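Local coordinates for extracellular solute-binding protein family 1 (Pseudothermotoga lettingae, PDB 5CI5) that binds alpha-D-tagatose and probably serves as the extracellular sugar-binding component of an ABC transporter, at residues P79-A84 with L303-S308; L142-M147 with N252-N257; S213-D218 with I403-V408. All blocks are in the same frame, centred on the assembly; numbering follows the deposited sequence.

Contact 1: residues P79-A84 with L303-S308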
loop_
_atom_site.group_PDB
_atom_site.type_symbol
_atom_site.label_atom_id
_atom_site.label_comp_id
_atom_site.label_asym_id
_atom_site.label_seq_id
_atom_site.Cartn_x
_atom_site.Cartn_y
_atom_site.Cartn_z
ATOM N N PRO A 79 -10.593 19.443 2.045
ATOM C CA PRO A 79 -9.773 19.668 0.849
ATOM C C PRO A 79 -10.553 19.886 -0.458
ATOM O O PRO A 79 -11.708 19.450 -0.614
ATOM C CB PRO A 79 -8.970 18.370 0.761
ATOM C CG PRO A 79 -9.935 17.375 1.207
ATOM C CD PRO A 79 -10.713 18.000 2.332
ATOM N N ASP A 80 -9.901 20.554 -1.410
ATOM C CA ASP A 80 -10.351 20.614 -2.790
ATOM C C ASP A 80 -9.786 19.457 -3.610
ATOM O O ASP A 80 -10.401 19.037 -4.584
ATOM C CB ASP A 80 -9.938 21.934 -3.412
ATOM C CG ASP A 80 -10.465 23.111 -2.630
ATOM O OD1 ASP A 80 -11.683 23.140 -2.414
ATOM O OD2 ASP A 80 -9.676 23.981 -2.206
ATOM N N LEU A 81 -8.603 18.973 -3.222
ATOM C CA LEU A 81 -7.954 17.820 -3.848
ATOM C C LEU A 81 -7.380 16.970 -2.730
ATOM O O LEU A 81 -6.760 17.508 -1.828
ATOM C CB LEU A 81 -6.845 18.256 -4.817
ATOM C CG LEU A 81 -6.303 17.171 -5.743
ATOM C CD1 LEU A 81 -7.327 16.677 -6.724
ATOM C CD2 LEU A 81 -5.053 17.714 -6.477
ATOM N N ALA A 82 -7.639 15.660 -2.747
ATOM C CA ALA A 82 -7.234 14.778 -1.640
ATOM C C ALA A 82 -6.651 13.492 -2.160
ATOM O O ALA A 82 -7.141 12.935 -3.127
ATOM C CB ALA A 82 -8.422 14.426 -0.719
ATOM N N PHE A 83 -5.603 13.033 -1.491
ATOM C CA PHE A 83 -5.126 11.678 -1.647
ATOM C C PHE A 83 -6.193 10.696 -1.163
ATOM O O PHE A 83 -6.800 10.903 -0.121
ATOM C CB PHE A 83 -3.840 11.485 -0.851
ATOM C CG PHE A 83 -2.586 11.688 -1.661
ATOM C CD1 PHE A 83 -2.351 12.875 -2.351
ATOM C CD2 PHE A 83 -1.627 10.677 -1.721
ATOM C CE1 PHE A 83 -1.201 13.035 -3.107
ATOM C CE2 PHE A 83 -0.490 10.832 -2.472
ATOM C CZ PHE A 83 -0.269 12.008 -3.168
ATOM N N ALA A 84 -6.379 9.618 -1.913
ATOM C CA ALA A 84 -7.282 8.538 -1.510
ATOM C C ALA A 84 -6.633 7.222 -1.925
ATOM O O ALA A 84 -6.130 7.077 -3.051
ATOM C CB ALA A 84 -8.663 8.689 -2.129
ATOM N N LEU A 303 -5.719 10.871 -6.689
ATOM C CA LEU A 303 -6.162 12.217 -6.396
ATOM C C LEU A 303 -7.667 12.300 -6.670
ATOM O O LEU A 303 -8.127 11.916 -7.742
ATOM C CB LEU A 303 -5.410 13.245 -7.239
ATOM C CG LEU A 303 -3.902 13.152 -7.141
ATOM C CD1 LEU A 303 -3.242 14.030 -8.195
ATOM C CD2 LEU A 303 -3.445 13.558 -5.760
ATOM N N VAL A 304 -8.416 12.773 -5.682
ATOM C CA VAL A 304 -9.876 12.900 -5.808
ATOM C C VAL A 304 -10.305 14.328 -5.475
ATOM O O VAL A 304 -9.614 15.030 -4.761
ATOM C CB VAL A 304 -10.659 11.906 -4.906
ATOM C CG1 VAL A 304 -10.171 10.490 -5.169
ATOM C CG2 VAL A 304 -10.539 12.253 -3.429
ATOM N N ILE A 305 -11.448 14.728 -6.019
ATOM C CA ILE A 305 -12.015 16.062 -5.820
ATOM C C ILE A 305 -13.361 15.918 -5.141
ATOM O O ILE A 305 -14.271 15.349 -5.733
ATOM C CB ILE A 305 -12.183 16.793 -7.158
ATOM C CG1 ILE A 305 -10.817 16.993 -7.823
ATOM C CG2 ILE A 305 -12.896 18.136 -6.956
ATOM C CD1 ILE A 305 -10.907 17.489 -9.234
ATOM N N PRO A 306 -13.505 16.431 -3.909
ATOM C CA PRO A 306 -14.793 16.287 -3.240
ATOM C C PRO A 306 -15.900 17.033 -3.992
ATOM O O PRO A 306 -15.680 18.124 -4.507
ATOM C CB PRO A 306 -14.543 16.896 -1.847
ATOM C CG PRO A 306 -13.068 16.721 -1.643
ATOM C CD PRO A 306 -12.502 17.031 -3.008
ATOM N N SER A 307 -17.087 16.426 -4.028
ATOM C CA SER A 307 -18.228 17.019 -4.687
ATOM C C SER A 307 -18.643 18.327 -3.998
ATOM O O SER A 307 -19.307 19.167 -4.608
ATOM C CB SER A 307 -19.373 16.018 -4.681
ATOM O OG SER A 307 -19.682 15.693 -3.337
ATOM N N SER A 308 -18.256 18.507 -2.736
ATOM C CA SER A 308 -18.587 19.729 -2.006
ATOM C C SER A 308 -17.580 20.866 -2.207
ATOM O O SER A 308 -17.775 21.966 -1.670
ATOM C CB SER A 308 -18.721 19.427 -0.517
ATOM O OG SER A 308 -19.891 18.646 -0.296
#

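Contact 2: residues L142-M147 with N252-N257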
loop_
_atom_site.group_PDB
_atom_site.type_symbol
_atom_site.label_atom_id
_atom_site.label_comp_id
_atom_site.label_asym_id
_atom_site.label_seq_id
_atom_site.Cartn_x
_atom_site.Cartn_y
_atom_site.Cartn_z
ATOM N N LEU A 142 10.735 -7.167 1.048
ATOM C CA LEU A 142 11.815 -6.191 1.253
ATOM C C LEU A 142 12.820 -6.794 2.210
ATOM O O LEU A 142 12.424 -7.302 3.250
ATOM C CB LEU A 142 11.225 -4.894 1.830
ATOM C CG LEU A 142 12.170 -3.728 2.099
ATOM C CD1 LEU A 142 12.676 -3.101 0.801
ATOM C CD2 LEU A 142 11.431 -2.669 2.945
ATOM N N TYR A 143 14.107 -6.780 1.867
ATOM C CA TYR A 143 15.067 -7.425 2.738
ATOM C C TYR A 143 16.427 -6.753 2.728
ATOM O O TYR A 143 16.784 -6.035 1.796
ATOM C CB TYR A 143 15.187 -8.915 2.360
ATOM C CG TYR A 143 15.805 -9.204 1.007
ATOM C CD1 TYR A 143 15.027 -9.186 -0.155
ATOM C CD2 TYR A 143 17.154 -9.539 0.887
ATOM C CE1 TYR A 143 15.577 -9.460 -1.385
ATOM C CE2 TYR A 143 17.714 -9.814 -0.351
ATOM C CZ TYR A 143 16.921 -9.783 -1.476
ATOM O OH TYR A 143 17.466 -10.053 -2.711
ATOM N N ASN A 144 17.175 -7.045 3.792
ATOM C CA ASN A 144 18.416 -6.385 4.144
ATOM C C ASN A 144 19.568 -7.323 3.813
ATOM O O ASN A 144 19.707 -8.376 4.426
ATOM C CB ASN A 144 18.374 -6.025 5.638
ATOM C CG ASN A 144 19.621 -5.287 6.127
ATOM O OD1 ASN A 144 20.747 -5.653 5.804
ATOM N ND2 ASN A 144 19.410 -4.227 6.895
ATOM N N LYS A 145 20.402 -6.928 2.858
ATOM C CA LYS A 145 21.470 -7.787 2.372
ATOM C C LYS A 145 22.544 -8.045 3.422
ATOM O O LYS A 145 23.038 -9.175 3.553
ATOM C CB LYS A 145 22.099 -7.161 1.138
ATOM C CG LYS A 145 21.240 -7.261 -0.123
ATOM C CD LYS A 145 21.980 -6.597 -1.283
ATOM C CE LYS A 145 21.653 -7.216 -2.619
ATOM N NZ LYS A 145 22.632 -6.735 -3.643
ATOM N N ALA A 146 22.888 -7.005 4.173
ATOM C CA ALA A 146 23.966 -7.108 5.144
ATOM C C ALA A 146 23.595 -8.070 6.253
ATOM O O ALA A 146 24.456 -8.766 6.787
ATOM C CB ALA A 146 24.291 -5.748 5.728
HETATM N N MSE A 147 22.312 -8.096 6.608
HETATM C CA MSE A 147 21.837 -8.987 7.654
HETATM C C MSE A 147 21.846 -10.423 7.171
HETATM O O MSE A 147 22.194 -11.305 7.940
HETATM C CB MSE A 147 20.453 -8.576 8.135
HETATM C CG MSE A 147 20.462 -7.238 8.835
HETATM SE SE MSE A 147 18.732 -6.761 9.540
HETATM C CE MSE A 147 18.699 -7.951 11.067
ATOM N N ASN A 252 11.809 1.032 9.104
ATOM C CA ASN A 252 12.705 1.868 9.875
ATOM C C ASN A 252 13.681 1.039 10.714
ATOM O O ASN A 252 14.843 1.395 10.855
ATOM C CB ASN A 252 11.881 2.834 10.726
ATOM C CG ASN A 252 11.315 3.976 9.891
ATOM O OD1 ASN A 252 12.049 4.603 9.146
ATOM N ND2 ASN A 252 10.006 4.201 9.969
HETATM N N MSE A 253 13.229 -0.104 11.211
HETATM C CA MSE A 253 14.104 -0.999 11.960
HETATM C C MSE A 253 15.086 -1.659 11.013
HETATM O O MSE A 253 16.251 -1.910 11.378
HETATM C CB MSE A 253 13.291 -2.046 12.707
HETATM C CG MSE A 253 12.411 -1.444 13.789
HETATM SE SE MSE A 253 11.285 -2.777 14.610
HETATM C CE MSE A 253 10.137 -1.609 15.649
HETATM N N MSE A 254 14.644 -1.927 9.790
HETATM C CA MSE A 254 15.535 -2.516 8.811
HETATM C C MSE A 254 16.708 -1.552 8.532
HETATM O O MSE A 254 17.850 -1.977 8.357
HETATM C CB MSE A 254 14.778 -2.856 7.525
HETATM C CG MSE A 254 15.632 -3.571 6.528
HETATM SE SE MSE A 254 14.641 -4.096 4.929
HETATM C CE MSE A 254 13.331 -5.278 5.768
ATOM N N ALA A 255 16.417 -0.260 8.494
ATOM C CA ALA A 255 17.440 0.752 8.248
ATOM C C ALA A 255 18.463 0.770 9.389
ATOM O O ALA A 255 19.580 1.258 9.221
ATOM C CB ALA A 255 16.797 2.100 8.076
ATOM N N GLN A 256 18.073 0.258 10.548
ATOM C CA GLN A 256 18.992 0.117 11.670
ATOM C C GLN A 256 19.622 -1.270 11.738
ATOM O O GLN A 256 20.260 -1.589 12.724
ATOM C CB GLN A 256 18.275 0.375 12.984
ATOM C CG GLN A 256 17.649 1.761 13.132
ATOM C CD GLN A 256 16.970 1.904 14.481
ATOM O OE1 GLN A 256 16.210 1.028 14.894
ATOM N NE2 GLN A 256 17.252 3.002 15.185
ATOM N N ASN A 257 19.442 -2.079 10.695
ATOM C CA ASN A 257 19.904 -3.472 10.666
ATOM C C ASN A 257 19.386 -4.316 11.833
ATOM O O ASN A 257 20.103 -5.159 12.372
ATOM C CB ASN A 257 21.436 -3.481 10.607
ATOM C CG ASN A 257 21.960 -2.678 9.438
ATOM O OD1 ASN A 257 21.528 -2.862 8.303
ATOM N ND2 ASN A 257 22.854 -1.738 9.717
#

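Contact 3: residues S213-D218 with I403-V408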
loop_
_atom_site.group_PDB
_atom_site.type_symbol
_atom_site.label_atom_id
_atom_site.label_comp_id
_atom_site.label_asym_id
_atom_site.label_seq_id
_atom_site.Cartn_x
_atom_site.Cartn_y
_atom_site.Cartn_z
ATOM N N SER A 213 -19.859 -11.194 -3.551
ATOM C CA SER A 213 -21.070 -11.359 -2.764
ATOM C C SER A 213 -20.845 -11.975 -1.386
ATOM O O SER A 213 -21.677 -11.818 -0.480
ATOM C CB SER A 213 -22.075 -12.213 -3.546
ATOM O OG SER A 213 -21.654 -13.550 -3.687
ATOM N N LYS A 214 -19.697 -12.631 -1.218
ATOM C CA LYS A 214 -19.486 -13.565 -0.136
ATOM C C LYS A 214 -17.997 -13.606 0.242
ATOM O O LYS A 214 -17.135 -13.463 -0.620
ATOM C CB LYS A 214 -19.976 -14.960 -0.579
ATOM C CG LYS A 214 -19.782 -16.106 0.389
ATOM C CD LYS A 214 -20.402 -17.397 -0.166
ATOM C CE LYS A 214 -19.890 -18.649 0.534
ATOM N NZ LYS A 214 -18.410 -18.844 0.341
ATOM N N ALA A 215 -17.709 -13.816 1.519
ATOM C CA ALA A 215 -16.349 -14.120 1.949
ATOM C C ALA A 215 -15.888 -15.447 1.381
ATOM O O ALA A 215 -16.662 -16.407 1.268
ATOM C CB ALA A 215 -16.253 -14.132 3.462
ATOM N N ALA A 216 -14.615 -15.508 1.037
ATOM C CA ALA A 216 -14.027 -16.720 0.473
ATOM C C ALA A 216 -12.839 -17.200 1.310
ATOM O O ALA A 216 -12.345 -18.306 1.104
ATOM C CB ALA A 216 -13.600 -16.486 -0.967
ATOM N N PHE A 217 -12.373 -16.388 2.252
ATOM C CA PHE A 217 -11.142 -16.725 2.982
ATOM C C PHE A 217 -11.328 -17.751 4.095
ATOM O O PHE A 217 -10.331 -18.248 4.604
ATOM C CB PHE A 217 -10.477 -15.465 3.577
ATOM C CG PHE A 217 -11.345 -14.692 4.568
ATOM C CD1 PHE A 217 -11.324 -14.993 5.916
ATOM C CD2 PHE A 217 -12.154 -13.638 4.150
ATOM C CE1 PHE A 217 -12.089 -14.272 6.814
ATOM C CE2 PHE A 217 -12.925 -12.937 5.048
ATOM C CZ PHE A 217 -12.892 -13.255 6.380
ATOM N N ASP A 218 -12.564 -18.066 4.497
ATOM C CA ASP A 218 -12.788 -19.119 5.512
ATOM C C ASP A 218 -12.759 -20.480 4.812
ATOM O O ASP A 218 -13.797 -21.132 4.586
ATOM C CB ASP A 218 -14.107 -18.924 6.275
ATOM C CG ASP A 218 -14.250 -19.884 7.490
ATOM O OD1 ASP A 218 -13.272 -20.572 7.851
ATOM O OD2 ASP A 218 -15.340 -19.953 8.110
ATOM N N ILE A 403 -15.565 -16.164 12.698
ATOM C CA ILE A 403 -16.209 -14.903 13.059
ATOM C C ILE A 403 -15.995 -13.838 11.997
ATOM O O ILE A 403 -16.934 -13.155 11.580
ATOM C CB ILE A 403 -15.693 -14.404 14.413
ATOM C CG1 ILE A 403 -16.251 -15.311 15.515
ATOM C CG2 ILE A 403 -16.108 -12.938 14.644
ATOM C CD1 ILE A 403 -15.639 -15.075 16.856
ATOM N N ALA A 404 -14.755 -13.696 11.540
ATOM C CA ALA A 404 -14.453 -12.693 10.538
ATOM C C ALA A 404 -15.257 -12.899 9.264
ATOM O O ALA A 404 -15.797 -11.954 8.694
ATOM C CB ALA A 404 -12.943 -12.697 10.226
ATOM N N ALA A 405 -15.356 -14.137 8.822
ATOM C CA ALA A 405 -16.058 -14.432 7.583
ATOM C C ALA A 405 -17.557 -14.200 7.756
ATOM O O ALA A 405 -18.206 -13.654 6.874
ATOM C CB ALA A 405 -15.776 -15.860 7.134
ATOM N N GLU A 406 -18.095 -14.610 8.895
ATOM C CA GLU A 406 -19.504 -14.359 9.183
ATOM C C GLU A 406 -19.808 -12.862 9.198
ATOM O O GLU A 406 -20.812 -12.414 8.639
ATOM C CB GLU A 406 -19.895 -15.029 10.508
ATOM C CG GLU A 406 -20.020 -16.547 10.334
ATOM C CD GLU A 406 -20.210 -17.337 11.621
ATOM O OE1 GLU A 406 -20.069 -16.779 12.727
ATOM O OE2 GLU A 406 -20.500 -18.549 11.511
ATOM N N ASN A 407 -18.921 -12.070 9.792
ATOM C CA ASN A 407 -19.127 -10.633 9.844
ATOM C C ASN A 407 -19.004 -10.007 8.466
ATOM O O ASN A 407 -19.734 -9.072 8.118
ATOM C CB ASN A 407 -18.136 -9.990 10.805
ATOM C CG ASN A 407 -18.453 -10.293 12.249
ATOM O OD1 ASN A 407 -19.553 -10.748 12.581
ATOM N ND2 ASN A 407 -17.484 -10.052 13.127
ATOM N N VAL A 408 -18.070 -10.503 7.666
ATOM C CA VAL A 408 -17.928 -10.005 6.301
ATOM C C VAL A 408 -19.202 -10.310 5.497
ATOM O O VAL A 408 -19.679 -9.469 4.726
ATOM C CB VAL A 408 -16.686 -10.606 5.626
ATOM C CG1 VAL A 408 -16.716 -10.395 4.109
ATOM C CG2 VAL A 408 -15.429 -9.994 6.228
#

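Contact 1: residues P79-A84 with L303-S308
Phe83 presents the CD1–CE1 side of its ring to Leu303, whose CD2 methyl comes in obliquely and lies 3.5 Å from CE1, while strand 25-30 reaches the same phenyl through Ile29. Two proline rings meet at the other end of the contact: CG of Pro306 sits 3.2 Å from the carbonyl O of Pro79, and the rings themselves approach CG to CG at 4.3 Å. Leu303 can run alongside Phe83 because its CG stands anti to the carbonyl carbon (chi1 -54°). Between these ends the backbones pair as antiparallel strands. Ala82 and Val304 are the hydrogen-bonded pair, with Ala82 N to Val304 O and Val304 N to Ala82 O both 2.9 Å; Phe83 and Leu303 form the non-hydrogen-bonded pair. Ala82 is small enough for helix 62-75 to pack on its face, where Val304 CG1 also meets Ala84 CB at 3.8 Å. Leu81 CD1 crosses to Ile305 CG1 (3.7 Å) under helix 312-322. Strand 298-304, antiparallel beside the parallel strands 81-85 and 25-30, is consistent with the strand arrangement of type 2 periplasmic binding proteins. Asp80 turns its carboxylate elsewhere, to Lys23, Ser309 and Thr26. Pro306 has no N-H to offer, and its CD lies 3.3 Å from Asp80 O, so this carbonyl is buried against ring carbon and has no hydrogen-bond partner.

Contact 2: residues L142-M147 with N252-N257
Asn144 and Met254 both have CG anti to the backbone N (chi1 -179° and -175°), which brings Asn144 CB within 3.8 Å of Met254 CG; Met254, modelled as selenomethionine, then bends at chi3 so that SE rests 3.8 Å from Leu142 CG and CE comes 3.4 Å from Leu142 O. Its flexible, unbranched chain suits a place between a strand and a helix end. The amide of Asn144 works in two directions. ND2 gives a nearly straight bond to Asn257 OD1 (2.9 Å), striking a lone pair in the carbonyl plane although the two amides are turned 73° apart, and a weak one to Met254 O at 3.1 Å. OD1 accepts Met147 N (3.0 Å) from above its carbonyl plane, the N-cap bond that starts helix 145-150 where strand 140-144, the middle strand of a three-stranded antiparallel sheet, ends. Asn257 is the C-prime residue of the Schellman motif closing helix 247-255, and asparagine tolerates the positive phi this demands. One helix start is thereby tied to another helix's end. Were an alanine here in place of Asn144, Asn257 OD1 and Met147 N would probably lose their mates and the Asn257 amide would be likelier to turn. Met147, also selenomethionine, curls at chi3 to lay SE against the Asn257 carbonyl, 3.4 Å from its C, while Ile179 touches the side chain of Met147 from a neighbouring loop.

Contact 3: residues S213-D218 with I403-V408
Phe217 meets Ala404, Ala405 and Val408 with the outer end of its ring. From CB the side chain steps to a CG set between the backbone N and the carbonyl carbon (chi1 60°), which swings the ring toward helix 397-413. One flank arrives by CE1, 3.9 Å from Ala404 CB; the other by CE2, 4.0 Å from Val408 CG2, a methyl lying at the ring edge. The tip, CZ, lies against the helix backbone itself: Ala404 C stands near the ring plane, and Ala405 N, reached obliquely, is 3.6 Å from CZ. Ala404 and Ala405 carry only methyl groups, which suits so close an approach of the ring to the main chain. Beyond these atoms the phenyl also touches Tyr196 and Leu200 of helix 190-202 and Ile383 and Met386 of helix 376-391, so it joins three helices. Two residues earlier, Ala215 comes close by the same economy of size: its CB lies 3.8 Å from Val408 CG1 and 4.1 Å from Ala405 CB. Asp218 adds only its methylene, CB to Ala405 CB at 3.6 Å, at the more open margin. Lys214 folds back along its own segment, NZ donating to Ala215 O (3.1 Å), while Ala215 N is taken by Asn409 OD1, from the residue after Val408. Between the two segments the adhesion is wholly van der Waals, resting on shape and apolar burial; a directional bond to the same helix is added by Asn409, just past the segment, and the loop is seated largely by fit against the C-terminal helix.

Followed from the N terminus, the chain lays down 79-84, then 142-147 and 213-218, before any of the three contacts has closed. Contact 2 closes first, when 252-257 returns to the end of strand 140-144; contact 1 closes next, as 303-308 comes back to the mixed sheet, so the shorter loop lies wholly within the longer. Contact 3 closes last: its first segment falls inside both loops and its second, on the C-terminal helix, outside them, crossing both. Contact 1 pairs strand 81-85 with strand 298-304 in the mixed sheet, contact 2 joins the three-stranded sheet to helix 247-255, and contact 3 seats a loop on helix 397-413. Contacts 1 and 2 have centres about 36 Å apart.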